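Local coordinates for Cas13d (PDB 6IV9), which binds CRISPR RNA and, through its two HEPN domains, governs maturation of that RNA and cleavage of target RNA, at residues 852-857 with 877-882. The protein carries 2 engineered substitutions. Sequence-based numbering, arbitrary orientation.
Sequences YHYVMQ and DDLLKN
Leu879 reaches from the short helix 876-882 to Tyr854 and Gln857, a worked example of one branched side chain joining two helices with its two methyls. Leu879 CG lies anti to the backbone N (chi1 169°), which carries the fork toward helix 848-861. The packed part is apolar: Leu879 CD1 meets the Tyr854 ring obliquely, 3.8 Å from Tyr854 CD1, while Leu879 CD2 lies 3.7 Å from Gln857 CB. Beyond CB the extended glutamine chain passes the leucine, bringing Gln857 OE1 to 3.6 Å from Leu879 CD1. That is mere packing, for OE1 accepts its hydrogen bond from the backbone N of Thr886, which probably helps hold the amide there. A water bridge lies beside the methyl contacts. In the plane of the ring, at its edge, a water sits 2.6 Å from Tyr854 OH and donates a hydrogen bond to Leu879 O at 2.9 Å; the same hydroxyl also bonds to Arg858. Were Leu879 cut back to an alanine, a gap would probably open between ring and glutamine, leaving the water as the main link between 852-857 and 877-882. The loose side is the outer surface of 877-882, where Asp878 and Lys881 are exposed and form a salt bridge, Lys881 NZ to Asp878 OD1 at 3.1 Å, neither side chain touching 852-857. Probably within the C-terminal HEPN domain, helix 876-882 folds back on 848-861 after a mostly non-helical connection, while Gln857 also touches helix 887-893 and Met856 packs on helices 816-827 and 830-833.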
loop_
_atom_site.group_PDB
_atom_site.type_symbol
_atom_site.label_atom_id
_atom_site.label_comp_id
_atom_site.label_asym_id
_atom_site.label_seq_id
_atom_site.Cartn_x
_atom_site.Cartn_y
_atom_site.Cartn_z
ATOM N N TYR A 852 10.214 15.499 -8.172
ATOM C CA TYR A 852 8.819 15.845 -7.836
ATOM C C TYR A 852 8.691 17.340 -7.552
ATOM O O TYR A 852 7.816 17.966 -8.075
ATOM C CB TYR A 852 8.443 15.072 -6.574
ATOM C CG TYR A 852 7.072 15.368 -6.040
ATOM C CD1 TYR A 852 5.973 14.651 -6.463
ATOM C CD2 TYR A 852 6.872 16.344 -5.096
ATOM C CE1 TYR A 852 4.709 14.913 -5.979
ATOM C CE2 TYR A 852 5.616 16.622 -4.603
ATOM C CZ TYR A 852 4.528 15.908 -5.046
ATOM O OH TYR A 852 3.308 16.182 -4.545
ATOM N N HIS A 853 9.571 17.867 -6.723
ATOM C CA HIS A 853 9.511 19.305 -6.364
ATOM C C HIS A 853 9.792 20.201 -7.580
ATOM O O HIS A 853 9.170 21.233 -7.691
ATOM C CB HIS A 853 10.290 19.568 -5.082
ATOM C CG HIS A 853 9.549 19.064 -3.896
ATOM N ND1 HIS A 853 8.364 19.593 -3.503
ATOM C CD2 HIS A 853 9.793 18.041 -3.063
ATOM C CE1 HIS A 853 7.928 18.944 -2.463
ATOM N NE2 HIS A 853 8.770 17.991 -2.187
ATOM N N TYR A 854 10.723 19.816 -8.439
ATOM C CA TYR A 854 10.961 20.684 -9.611
ATOM C C TYR A 854 9.703 20.742 -10.481
ATOM O O TYR A 854 9.258 21.797 -10.818
ATOM C CB TYR A 854 12.160 20.206 -10.425
ATOM C CG TYR A 854 12.315 21.037 -11.668
ATOM C CD1 TYR A 854 12.890 22.289 -11.605
ATOM C CD2 TYR A 854 11.814 20.615 -12.884
ATOM C CE1 TYR A 854 12.989 23.088 -12.724
ATOM C CE2 TYR A 854 11.902 21.401 -14.015
ATOM C CZ TYR A 854 12.495 22.642 -13.931
ATOM O OH TYR A 854 12.582 23.429 -15.025
ATOM N N VAL A 855 9.127 19.594 -10.790
ATOM C CA VAL A 855 7.905 19.555 -11.634
ATOM C C VAL A 855 6.782 20.292 -10.909
ATOM O O VAL A 855 6.098 21.061 -11.524
ATOM C CB VAL A 855 7.506 18.108 -11.974
ATOM C CG1 VAL A 855 6.193 18.044 -12.719
ATOM C CG2 VAL A 855 8.598 17.382 -12.727
ATOM N N MET A 856 6.655 20.076 -9.611
ATOM C CA MET A 856 5.571 20.737 -8.852
ATOM C C MET A 856 5.745 22.255 -8.924
ATOM O O MET A 856 4.779 22.922 -9.147
ATOM C CB MET A 856 5.605 20.313 -7.383
ATOM C CG MET A 856 4.566 21.000 -6.546
ATOM S SD MET A 856 2.873 20.556 -6.923
ATOM C CE MET A 856 2.786 18.949 -6.144
ATOM N N GLN A 857 6.958 22.748 -8.728
ATOM C CA GLN A 857 7.225 24.207 -8.756
ATOM C C GLN A 857 6.926 24.766 -10.150
ATOM O O GLN A 857 6.405 25.842 -10.238
ATOM C CB GLN A 857 8.621 24.483 -8.208
ATOM C CG GLN A 857 8.714 24.200 -6.723
ATOM C CD GLN A 857 10.084 24.311 -6.115
ATOM O OE1 GLN A 857 11.011 24.815 -6.721
ATOM N NE2 GLN A 857 10.207 23.832 -4.896
ATOM N N ASP A 877 11.573 33.296 -11.162
ATOM C CA ASP A 877 12.767 33.629 -11.976
ATOM C C ASP A 877 13.928 32.674 -11.710
ATOM O O ASP A 877 14.477 32.172 -12.664
ATOM C CB ASP A 877 13.158 35.097 -11.836
ATOM C CG ASP A 877 12.178 36.033 -12.512
ATOM O OD1 ASP A 877 12.204 37.202 -12.184
ATOM O OD2 ASP A 877 11.390 35.578 -13.343
ATOM N N ASP A 878 14.294 32.473 -10.456
ATOM C CA ASP A 878 15.435 31.580 -10.147
ATOM C C ASP A 878 15.130 30.132 -10.552
ATOM O O ASP A 878 16.022 29.449 -11.018
ATOM C CB ASP A 878 15.843 31.688 -8.690
ATOM C CG ASP A 878 16.627 32.952 -8.429
ATOM O OD1 ASP A 878 17.223 33.465 -9.375
ATOM O OD2 ASP A 878 16.633 33.394 -7.286
ATOM N N LEU A 879 13.903 29.688 -10.344
ATOM C CA LEU A 879 13.549 28.298 -10.704
ATOM C C LEU A 879 13.745 28.112 -12.208
ATOM O O LEU A 879 14.299 27.123 -12.603
ATOM C CB LEU A 879 12.085 28.093 -10.324
ATOM C CG LEU A 879 11.442 26.819 -10.842
ATOM C CD1 LEU A 879 11.973 25.619 -10.095
ATOM C CD2 LEU A 879 9.944 26.908 -10.719
ATOM N N LEU A 880 13.312 29.073 -13.004
ATOM C CA LEU A 880 13.465 28.961 -14.470
ATOM C C LEU A 880 14.945 28.981 -14.864
ATOM O O LEU A 880 15.280 28.358 -15.838
ATOM C CB LEU A 880 12.626 30.039 -15.145
ATOM C CG LEU A 880 11.123 29.824 -15.044
ATOM C CD1 LEU A 880 10.368 31.018 -15.581
ATOM C CD2 LEU A 880 10.702 28.575 -15.784
ATOM N N LYS A 881 15.763 29.778 -14.203
ATOM C CA LYS A 881 17.218 29.819 -14.496
ATOM C C LYS A 881 17.975 28.594 -13.973
ATOM O O LYS A 881 18.910 28.172 -14.626
ATOM C CB LYS A 881 17.845 31.072 -13.886
ATOM C CG LYS A 881 17.476 32.379 -14.563
ATOM C CD LYS A 881 17.852 33.562 -13.718
ATOM C CE LYS A 881 18.761 33.170 -12.575
ATOM N NZ LYS A 881 19.137 34.322 -11.722
ATOM N N ASN A 882 17.653 28.167 -12.761
ATOM C CA ASN A 882 18.370 27.078 -12.051
ATOM C C ASN A 882 18.204 25.687 -12.660
ATOM O O ASN A 882 19.084 24.900 -12.422
ATOM C CB ASN A 882 18.105 27.079 -10.549
ATOM C CG ASN A 882 18.619 28.326 -9.869
ATOM O OD1 ASN A 882 19.487 29.006 -10.387
ATOM N ND2 ASN A 882 18.093 28.619 -8.702
HETATM O O HOH W 1 14.141 25.503 -15.017
#